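Local structure of serpin (Taeniopygia guttata, 5HGC) at residues Leu84-Leu97 against Ile359-Gly371. The protein binds the steroid cortisol and, as a member of the serpin family, may inhibit serine proteases. Numbering follows the deposited sequence.
With HCY ((11alpha,14beta)-11,17,21-trihydroxypregn-4-ene-3,20-dione), chain B.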
ATOM      1  N   LEU A  84      -1.451   5.386  13.909  1.00 24.33           N
ATOM      2  CA  LEU A  84      -0.858   5.211  12.606  1.00 24.93           C
ATOM      3  C   LEU A  84      -1.343   6.226  11.575  1.00 26.26           C
ATOM      4  O   LEU A  84      -0.505   6.889  10.954  1.00 27.86           O
ATOM      5  CB  LEU A  84      -1.097   3.775  12.154  1.00 26.90           C
ATOM      6  CG  LEU A  84      -0.532   3.235  10.856  1.00 26.02           C
ATOM      7  CD1 LEU A  84       0.998   3.445  10.791  1.00 24.79           C
ATOM      8  CD2 LEU A  84      -0.910   1.770  10.906  1.00 25.30           C
ATOM      9  N   ILE A  85      -2.664   6.398  11.391  1.00 28.14           N
ATOM     10  CA  ILE A  85      -3.148   7.349  10.374  1.00 30.20           C
ATOM     11  C   ILE A  85      -2.730   8.755  10.735  1.00 29.65           C
ATOM     12  O   ILE A  85      -2.349   9.549   9.866  1.00 29.85           O
ATOM     13  CB  ILE A  85      -4.687   7.377  10.193  1.00 33.26           C
ATOM     14  CG1 ILE A  85      -5.238   6.005  10.007  1.00 35.22           C
ATOM     15  CG2 ILE A  85      -5.138   8.182   8.953  1.00 29.61           C
ATOM     16  CD1 ILE A  85      -6.700   6.007  10.392  1.00 43.49           C
ATOM     17  N   HIS A  86      -2.825   9.072  12.014  1.00 30.32           N
ATOM     18  CA  HIS A  86      -2.442  10.396  12.457  1.00 36.50           C
ATOM     19  C   HIS A  86      -0.979  10.694  12.051  1.00 36.67           C
ATOM     20  O   HIS A  86      -0.669  11.749  11.502  1.00 37.30           O
ATOM     21  CB  HIS A  86      -2.692  10.542  13.972  1.00 40.93           C
ATOM     22  CG  HIS A  86      -2.328  11.891  14.510  1.00 50.63           C
ATOM     23  ND1 HIS A  86      -1.043  12.215  14.909  1.00 54.91           N
ATOM     24  CD2 HIS A  86      -3.071  13.009  14.686  1.00 52.71           C
ATOM     25  CE1 HIS A  86      -1.010  13.472  15.310  1.00 57.01           C
ATOM     26  NE2 HIS A  86      -2.229  13.973  15.187  1.00 58.51           N
ATOM     27  N   MET A  87      -0.094   9.729  12.267  1.00 34.75           N
ATOM     28  CA  MET A  87       1.308   9.937  11.928  1.00 34.84           C
ATOM     29  C   MET A  87       1.618   9.987  10.472  1.00 35.04           C
ATOM     30  O   MET A  87       2.392  10.851  10.075  1.00 36.49           O
ATOM     31  CB  MET A  87       2.173   8.928  12.618  1.00 35.60           C
ATOM     32  CG  MET A  87       2.126   9.288  14.093  1.00 41.69           C
ATOM     33  SD  MET A  87       3.309   8.398  15.061  1.00 48.12           S
ATOM     34  CE  MET A  87       4.751   9.356  14.512  1.00 40.26           C
ATOM     35  N   LEU A  88       0.977   9.103   9.694  1.00 30.73           N
ATOM     36  CA  LEU A  88       1.118   9.067   8.248  1.00 27.36           C
ATOM     37  C   LEU A  88       0.519  10.270   7.537  1.00 29.76           C
ATOM     38  O   LEU A  88       1.076  10.756   6.527  1.00 28.63           O
ATOM     39  CB  LEU A  88       0.528   7.773   7.677  1.00 24.19           C
ATOM     40  CG  LEU A  88       1.189   6.505   8.198  1.00 24.50           C
ATOM     41  CD1 LEU A  88       0.415   5.315   7.650  1.00 20.41           C
ATOM     42  CD2 LEU A  88       2.675   6.491   7.842  1.00 21.20           C
ATOM     43  N   ASN A  89      -0.612  10.749   8.054  1.00 32.85           N
ATOM     44  CA  ASN A  89      -1.285  11.878   7.428  1.00 34.63           C
ATOM     45  C   ASN A  89      -0.893  13.212   7.912  1.00 36.04           C
ATOM     46  O   ASN A  89      -1.100  14.138   7.172  1.00 36.25           O
ATOM     47  CB  ASN A  89      -2.799  11.712   7.407  1.00 34.11           C
ATOM     48  CG  ASN A  89      -3.222  10.686   6.374  1.00 36.13           C
ATOM     49  OD1 ASN A  89      -2.378  10.152   5.632  1.00 35.61           O
ATOM     50  ND2 ASN A  89      -4.499  10.361   6.345  1.00 34.12           N
ATOM     51  N   HIS A  90      -0.242  13.305   9.081  1.00 43.65           N
ATOM     52  CA  HIS A  90       0.114  14.612   9.670  1.00 57.61           C
ATOM     53  C   HIS A  90       1.077  15.475   8.844  1.00 62.51           C
ATOM     54  O   HIS A  90       2.167  15.032   8.520  1.00 59.10           O
ATOM     55  CB  HIS A  90       0.637  14.521  11.109  1.00 62.80           C
ATOM     56  CG  HIS A  90       0.509  15.812  11.849  1.00 81.23           C
ATOM     57  ND1 HIS A  90       1.591  16.604  12.167  1.00 87.73           N
ATOM     58  CD2 HIS A  90      -0.591  16.490  12.268  1.00 90.66           C
ATOM     59  CE1 HIS A  90       1.167  17.699  12.778  1.00 91.41           C
ATOM     60  NE2 HIS A  90      -0.152  17.654  12.852  1.00 89.75           N
ATOM     61  N   PRO A  91       0.668  16.722   8.517  1.00 70.81           N
ATOM     62  CA  PRO A  91       1.483  17.769   7.875  1.00 70.41           C
ATOM     63  C   PRO A  91       2.887  18.026   8.474  1.00 65.76           C
ATOM     64  O   PRO A  91       3.860  18.059   7.746  1.00 63.10           O
ATOM     65  CB  PRO A  91       0.600  18.997   8.051  1.00 71.89           C
ATOM     66  CG  PRO A  91      -0.777  18.449   7.889  1.00 65.43           C
ATOM     67  CD  PRO A  91      -0.730  17.175   8.674  1.00 65.64           C
ATOM     68  N   GLU A  92       2.995  18.205   9.783  1.00 77.95           N
ATOM     69  CA  GLU A  92       4.316  18.401  10.412  1.00 83.22           C
ATOM     70  C   GLU A  92       5.195  17.127  10.439  1.00 76.78           C
ATOM     71  O   GLU A  92       6.383  17.217  10.729  1.00 84.66           O
ATOM     72  CB  GLU A  92       4.189  19.023  11.827  1.00 80.49           C
ATOM     73  N   GLY A  93       4.613  15.960  10.131  1.00 71.82           N
ATOM     74  CA  GLY A  93       5.292  14.641  10.266  1.00 55.57           C
ATOM     75  C   GLY A  93       6.079  14.149   9.048  1.00 48.12           C
ATOM     76  O   GLY A  93       6.238  14.859   8.041  1.00 54.30           O
ATOM     77  N   GLY A  94       6.531  12.908   9.112  1.00 45.16           N
ATOM     78  CA  GLY A  94       7.524  12.421   8.159  1.00 41.10           C
ATOM     79  C   GLY A  94       7.127  11.824   6.823  1.00 36.43           C
ATOM     80  O   GLY A  94       8.009  11.412   6.073  1.00 34.25           O
ATOM     81  N   VAL A  95       5.828  11.752   6.523  1.00 31.98           N
ATOM     82  CA  VAL A  95       5.358  11.009   5.364  1.00 28.76           C
ATOM     83  C   VAL A  95       4.399  11.816   4.521  1.00 29.38           C
ATOM     84  O   VAL A  95       4.610  11.943   3.323  1.00 26.42           O
ATOM     85  CB  VAL A  95       4.715   9.676   5.760  1.00 28.14           C
ATOM     86  CG1 VAL A  95       4.378   8.841   4.533  1.00 28.75           C
ATOM     87  CG2 VAL A  95       5.651   8.865   6.632  1.00 29.05           C
ATOM     88  N   GLN A  96       3.368  12.383   5.153  1.00 33.64           N
ATOM     89  CA  GLN A  96       2.277  13.099   4.453  1.00 36.65           C
ATOM     90  C   GLN A  96       1.702  12.217   3.374  1.00 33.97           C
ATOM     91  O   GLN A  96       1.757  12.551   2.195  1.00 40.06           O
ATOM     92  CB  GLN A  96       2.713  14.460   3.871  1.00 40.32           C
ATOM     93  CG  GLN A  96       2.961  15.542   4.916  1.00 49.38           C
ATOM     94  CD  GLN A  96       4.047  16.507   4.491  1.00 59.06           C
ATOM     95  OE1 GLN A  96       3.767  17.645   4.090  1.00 66.60           O
ATOM     96  NE2 GLN A  96       5.300  16.047   4.559  1.00 58.62           N
ATOM     97  N   LEU A  97       1.171  11.076   3.784  1.00 30.21           N
ATOM     98  CA  LEU A  97       0.803  10.033   2.857  1.00 29.66           C
ATOM     99  C   LEU A  97      -0.545  10.412   2.220  1.00 32.79           C
ATOM    100  O   LEU A  97      -0.822  10.077   1.070  1.00 30.32           O
ATOM    101  CB  LEU A  97       0.722   8.738   3.634  1.00 25.76           C
ATOM    102  CG  LEU A  97       0.307   7.481   2.916  1.00 27.98           C
ATOM    103  CD1 LEU A  97       1.298   7.108   1.807  1.00 26.14           C
ATOM    104  CD2 LEU A  97       0.147   6.377   3.969  1.00 26.58           C
ATOM    105  N   ILE A 359       7.674   0.169   0.075  1.00 20.55           N
ATOM    106  CA  ILE A 359       7.866   1.469   0.702  1.00 19.30           C
ATOM    107  C   ILE A 359       7.358   1.370   2.093  1.00 18.68           C
ATOM    108  O   ILE A 359       6.235   0.935   2.290  1.00 19.95           O
ATOM    109  CB  ILE A 359       7.180   2.569  -0.076  1.00 18.02           C
ATOM    110  CG1 ILE A 359       7.729   2.566  -1.524  1.00 17.30           C
ATOM    111  CG2 ILE A 359       7.368   3.888   0.632  1.00 17.56           C
ATOM    112  CD1 ILE A 359       6.982   3.420  -2.552  1.00 14.96           C
ATOM    113  N   PHE A 360       8.200   1.739   3.049  1.00 19.36           N
ATOM    114  CA  PHE A 360       7.853   1.681   4.478  1.00 22.63           C
ATOM    115  C   PHE A 360       7.985   3.059   5.161  1.00 26.07           C
ATOM    116  O   PHE A 360       8.746   3.973   4.677  1.00 25.45           O
ATOM    117  CB  PHE A 360       8.749   0.720   5.257  1.00 22.66           C
ATOM    118  CG  PHE A 360       8.834  -0.673   4.680  1.00 24.29           C
ATOM    119  CD1 PHE A 360       9.820  -0.992   3.708  1.00 22.31           C
ATOM    120  CD2 PHE A 360       7.951  -1.678   5.111  1.00 23.45           C
ATOM    121  CE1 PHE A 360       9.915  -2.268   3.176  1.00 21.61           C
ATOM    122  CE2 PHE A 360       8.056  -2.952   4.575  1.00 23.67           C
ATOM    123  CZ  PHE A 360       9.043  -3.250   3.612  1.00 22.59           C
ATOM    124  N   ASP A 361       7.278   3.198   6.294  1.00 24.74           N
ATOM    125  CA  ASP A 361       7.586   4.292   7.215  1.00 28.03           C
ATOM    126  C   ASP A 361       8.506   3.833   8.375  1.00 26.53           C
ATOM    127  O   ASP A 361       8.124   2.911   9.104  1.00 28.05           O
ATOM    128  CB  ASP A 361       6.300   4.949   7.731  1.00 30.80           C
ATOM    129  CG  ASP A 361       6.570   6.072   8.739  1.00 36.66           C
ATOM    130  OD1 ASP A 361       7.624   6.770   8.610  1.00 35.22           O
ATOM    131  OD2 ASP A 361       5.726   6.235   9.677  1.00 40.00           O
ATOM    132  N   ARG A 362       9.674   4.485   8.537  1.00 24.93           N
ATOM    133  CA  ARG A 362      10.623   4.193   9.630  1.00 27.16           C
ATOM    134  C   ARG A 362      10.162   4.628  11.027  1.00 28.08           C
ATOM    135  O   ARG A 362      10.556   3.983  11.994  1.00 30.00           O
ATOM    136  CB  ARG A 362      12.034   4.727   9.373  1.00 27.74           C
ATOM    137  CG  ARG A 362      12.792   4.093   8.225  1.00 28.07           C
ATOM    138  CD  ARG A 362      14.000   4.968   7.910  1.00 30.20           C
ATOM    139  NE  ARG A 362      13.610   6.074   7.030  1.00 34.01           N
ATOM    140  CZ  ARG A 362      14.404   7.086   6.670  1.00 36.59           C
ATOM    141  NH1 ARG A 362      15.652   7.135   7.166  1.00 33.61           N
ATOM    142  NH2 ARG A 362      13.942   8.055   5.836  1.00 30.82           N
ATOM    143  N   ASP A 363       9.327   5.675  11.131  1.00 30.07           N
ATOM    144  CA  ASP A 363       8.677   6.088  12.405  1.00 29.45           C
ATOM    145  C   ASP A 363       7.604   5.168  12.954  1.00 32.02           C
ATOM    146  O   ASP A 363       7.449   5.064  14.167  1.00 35.41           O
ATOM    147  CB  ASP A 363       8.082   7.464  12.303  1.00 33.16           C
ATOM    148  CG  ASP A 363       9.134   8.537  12.198  1.00 39.70           C
ATOM    149  OD1 ASP A 363      10.337   8.327  12.558  1.00 43.33           O
ATOM    150  OD2 ASP A 363       8.753   9.607  11.714  1.00 43.13           O
ATOM    151  N   THR A 364       6.882   4.460  12.096  1.00 31.76           N
ATOM    152  CA  THR A 364       5.848   3.530  12.594  1.00 28.44           C
ATOM    153  C   THR A 364       6.099   2.089  12.199  1.00 27.79           C
ATOM    154  O   THR A 364       5.277   1.207  12.506  1.00 25.97           O
ATOM    155  CB  THR A 364       4.485   3.907  12.023  1.00 27.81           C
ATOM    156  OG1 THR A 364       4.593   3.988  10.584  1.00 29.20           O
ATOM    157  CG2 THR A 364       4.011   5.225  12.583  1.00 28.82           C
ATOM    158  N   ASN A 365       7.198   1.853  11.482  1.00 26.24           N
ATOM    159  CA  ASN A 365       7.485   0.539  10.946  1.00 28.19           C
ATOM    160  C   ASN A 365       6.307  -0.113  10.249  1.00 29.69           C
ATOM    161  O   ASN A 365       5.956  -1.256  10.562  1.00 31.04           O
ATOM    162  CB  ASN A 365       8.007  -0.391  12.036  1.00 30.89           C
ATOM    163  CG  ASN A 365       9.424  -0.028  12.482  1.00 33.00           C
ATOM    164  OD1 ASN A 365      10.203   0.578  11.734  1.00 30.47           O
ATOM    165  ND2 ASN A 365       9.750  -0.379  13.717  1.00 33.53           N
ATOM    166  N   SER A 366       5.689   0.614   9.320  1.00 27.13           N
ATOM    167  CA  SER A 366       4.567   0.063   8.570  1.00 26.80           C
ATOM    168  C   SER A 366       4.879   0.061   7.097  1.00 25.42           C
ATOM    169  O   SER A 366       5.577   0.958   6.588  1.00 25.38           O
ATOM    170  CB  SER A 366       3.257   0.835   8.811  1.00 25.97           C
ATOM    171  OG  SER A 366       3.478   2.194   8.533  1.00 35.05           O
ATOM    172  N   THR A 367       4.333  -0.950   6.423  1.00 23.29           N
ATOM    173  CA  THR A 367       4.403  -1.032   4.983  1.00 23.23           C
ATOM    174  C   THR A 367       3.362  -0.127   4.350  1.00 22.33           C
ATOM    175  O   THR A 367       2.148  -0.336   4.519  1.00 19.57           O
ATOM    176  CB  THR A 367       4.213  -2.474   4.513  1.00 23.38           C
ATOM    177  OG1 THR A 367       4.943  -3.347   5.403  1.00 23.49           O
ATOM    178  CG2 THR A 367       4.684  -2.624   3.070  1.00 19.84           C
ATOM    179  N   LEU A 368       3.870   0.871   3.631  1.00 21.80           N
ATOM    180  CA  LEU A 368       3.035   1.817   2.923  1.00 22.49           C
ATOM    181  C   LEU A 368       2.678   1.332   1.535  1.00 24.59           C
ATOM    182  O   LEU A 368       1.539   1.521   1.102  1.00 25.12           O
ATOM    183  CB  LEU A 368       3.685   3.202   2.831  1.00 21.63           C
ATOM    184  CG  LEU A 368       4.285   3.694   4.145  1.00 21.23           C
ATOM    185  CD1 LEU A 368       4.867   5.082   3.936  1.00 18.79           C
ATOM    186  CD2 LEU A 368       3.281   3.645   5.311  1.00 20.56           C
ATOM    187  N   PHE A 369       3.621   0.739   0.800  1.00 24.72           N
ATOM    188  CA  PHE A 369       3.288   0.294  -0.568  1.00 24.60           C
ATOM    189  C   PHE A 369       4.003  -0.989  -0.919  1.00 25.98           C
ATOM    190  O   PHE A 369       5.156  -1.199  -0.513  1.00 26.13           O
ATOM    191  CB  PHE A 369       3.659   1.363  -1.596  1.00 23.52           C
ATOM    192  CG  PHE A 369       2.860   2.628  -1.489  1.00 24.64           C
ATOM    193  CD1 PHE A 369       1.606   2.728  -2.083  1.00 24.72           C
ATOM    194  CD2 PHE A 369       3.372   3.749  -0.818  1.00 25.48           C
ATOM    195  CE1 PHE A 369       0.867   3.910  -1.996  1.00 24.73           C
ATOM    196  CE2 PHE A 369       2.622   4.941  -0.725  1.00 26.12           C
ATOM    197  CZ  PHE A 369       1.364   5.022  -1.324  1.00 23.29           C
ATOM    198  N   ILE A 370       3.326  -1.846  -1.680  1.00 25.36           N
ATOM    199  CA  ILE A 370       3.946  -3.040  -2.219  1.00 22.92           C
ATOM    200  C   ILE A 370       3.746  -3.030  -3.742  1.00 25.25           C
ATOM    201  O   ILE A 370       2.601  -3.026  -4.252  1.00 24.71           O
ATOM    202  CB  ILE A 370       3.421  -4.312  -1.532  1.00 23.31           C
ATOM    203  CG1 ILE A 370       3.876  -4.340  -0.065  1.00 23.51           C
ATOM    204  CG2 ILE A 370       3.912  -5.567  -2.260  1.00 21.98           C
ATOM    205  CD1 ILE A 370       3.369  -5.519   0.748  1.00 22.67           C
ATOM    206  N   GLY A 371       4.863  -2.991  -4.476  1.00 24.93           N
ATOM    207  CA  GLY A 371       4.825  -2.904  -5.919  1.00 24.79           C
ATOM    208  C   GLY A 371       5.576  -4.099  -6.452  1.00 28.25           C
ATOM    209  O   GLY A 371       6.612  -4.493  -5.915  1.00 31.19           O
TER
HETATM  210  C1  HCY B 501      10.560  -6.132  11.497  1.00 32.05           C
HETATM  211  C2  HCY B 501       9.750  -7.296  12.064  1.00 35.05           C
HETATM  212  C3  HCY B 501       8.265  -7.011  12.050  1.00 37.34           C
HETATM  213  C4  HCY B 501       7.716  -5.890  11.250  1.00 33.61           C
HETATM  214  C5  HCY B 501       8.459  -5.342  10.282  1.00 31.94           C
HETATM  215  C6  HCY B 501       7.773  -4.557   9.185  1.00 32.07           C
HETATM  216  C7  HCY B 501       8.501  -3.213   8.958  1.00 32.96           C
HETATM  217  C8  HCY B 501      10.032  -3.272   8.931  1.00 28.27           C
HETATM  218  C9  HCY B 501      10.554  -4.052  10.158  1.00 31.71           C
HETATM  219  C10 HCY B 501       9.976  -5.483  10.244  1.00 33.16           C
HETATM  220  C12 HCY B 501      12.700  -2.513  10.213  1.00 29.51           C
HETATM  221  C11 HCY B 501      12.098  -3.922  10.406  1.00 33.73           C
HETATM  222  C13 HCY B 501      12.153  -1.819   8.930  1.00 32.16           C
HETATM  223  C14 HCY B 501      10.624  -1.881   8.966  1.00 27.26           C
HETATM  224  C15 HCY B 501      10.169  -0.808   8.005  1.00 28.51           C
HETATM  225  C16 HCY B 501      11.210   0.299   8.107  1.00 30.90           C
HETATM  226  C17 HCY B 501      12.406  -0.289   8.899  1.00 35.05           C
HETATM  227  C18 HCY B 501      12.719  -2.423   7.611  1.00 28.93           C
HETATM  228  C19 HCY B 501      10.276  -6.384   9.027  1.00 35.00           C
HETATM  229  C20 HCY B 501      13.751   0.150   8.351  1.00 38.23           C
HETATM  230  C21 HCY B 501      14.925   0.369   9.283  1.00 37.33           C
HETATM  231  O1  HCY B 501       7.520  -7.756  12.654  1.00 41.86           O
HETATM  232  O2  HCY B 501      12.672  -4.803   9.436  1.00 37.22           O
HETATM  233  O3  HCY B 501      12.406   0.261  10.236  1.00 37.09           O
HETATM  234  O4  HCY B 501      13.911   0.330   7.154  1.00 40.15           O
HETATM  235  O5  HCY B 501      16.033  -0.141   8.543  1.00 45.83           O
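The hairpin of strands 355-361 and 366-373 in the serpin fold, with a G1 beta bulge where Asn365 and Ser366 both face Asp361, packs against the end of helix 74-89 and the loop after it. Leu84 CD1 faces a pair of hydroxyls, 3.6 Å from both Thr364 OG1 and Ser366 OG. They belong to a short chain of hydrogen bonds: Ser366 OG donates to Thr364 OG1, which donates to Asp361 OD2 over 2.7 Å, meeting the carboxylate on its anti side, 32° out of plane. With chi1 at 53°, Thr364 OG1 sits between its backbone N and carbonyl carbon, while CG2 lies 4.1 Å from Met87 SD. A valine in place of Thr364 would probably leave Ser366 OG without its acceptor and Asp361 OD2 without its hydroxyl donor. Two methyls cover one side of the carboxylate, Leu88 CD2 by OD2 and Val95 CG2 3.5 Å from OD1. Ser232 OG supplies OD1 with a hydrogen bond. Leu368 takes Leu88 CD2 on its CD2 at 3.9 Å and meets Val95 CG1 tip to tip through CD1 at 3.8 Å; Leu97 CD1 slides past Phe369 to reach CE2 at 3.6 Å. In the turn, Asn365 points away from the helix, and its OD1 accepts a hydrogen bond from cortisol O3. Helices 12-29 and 39-52 touch Leu84 through Asn15 and Val40, while strand 167-176 packs on Leu97 and Phe369.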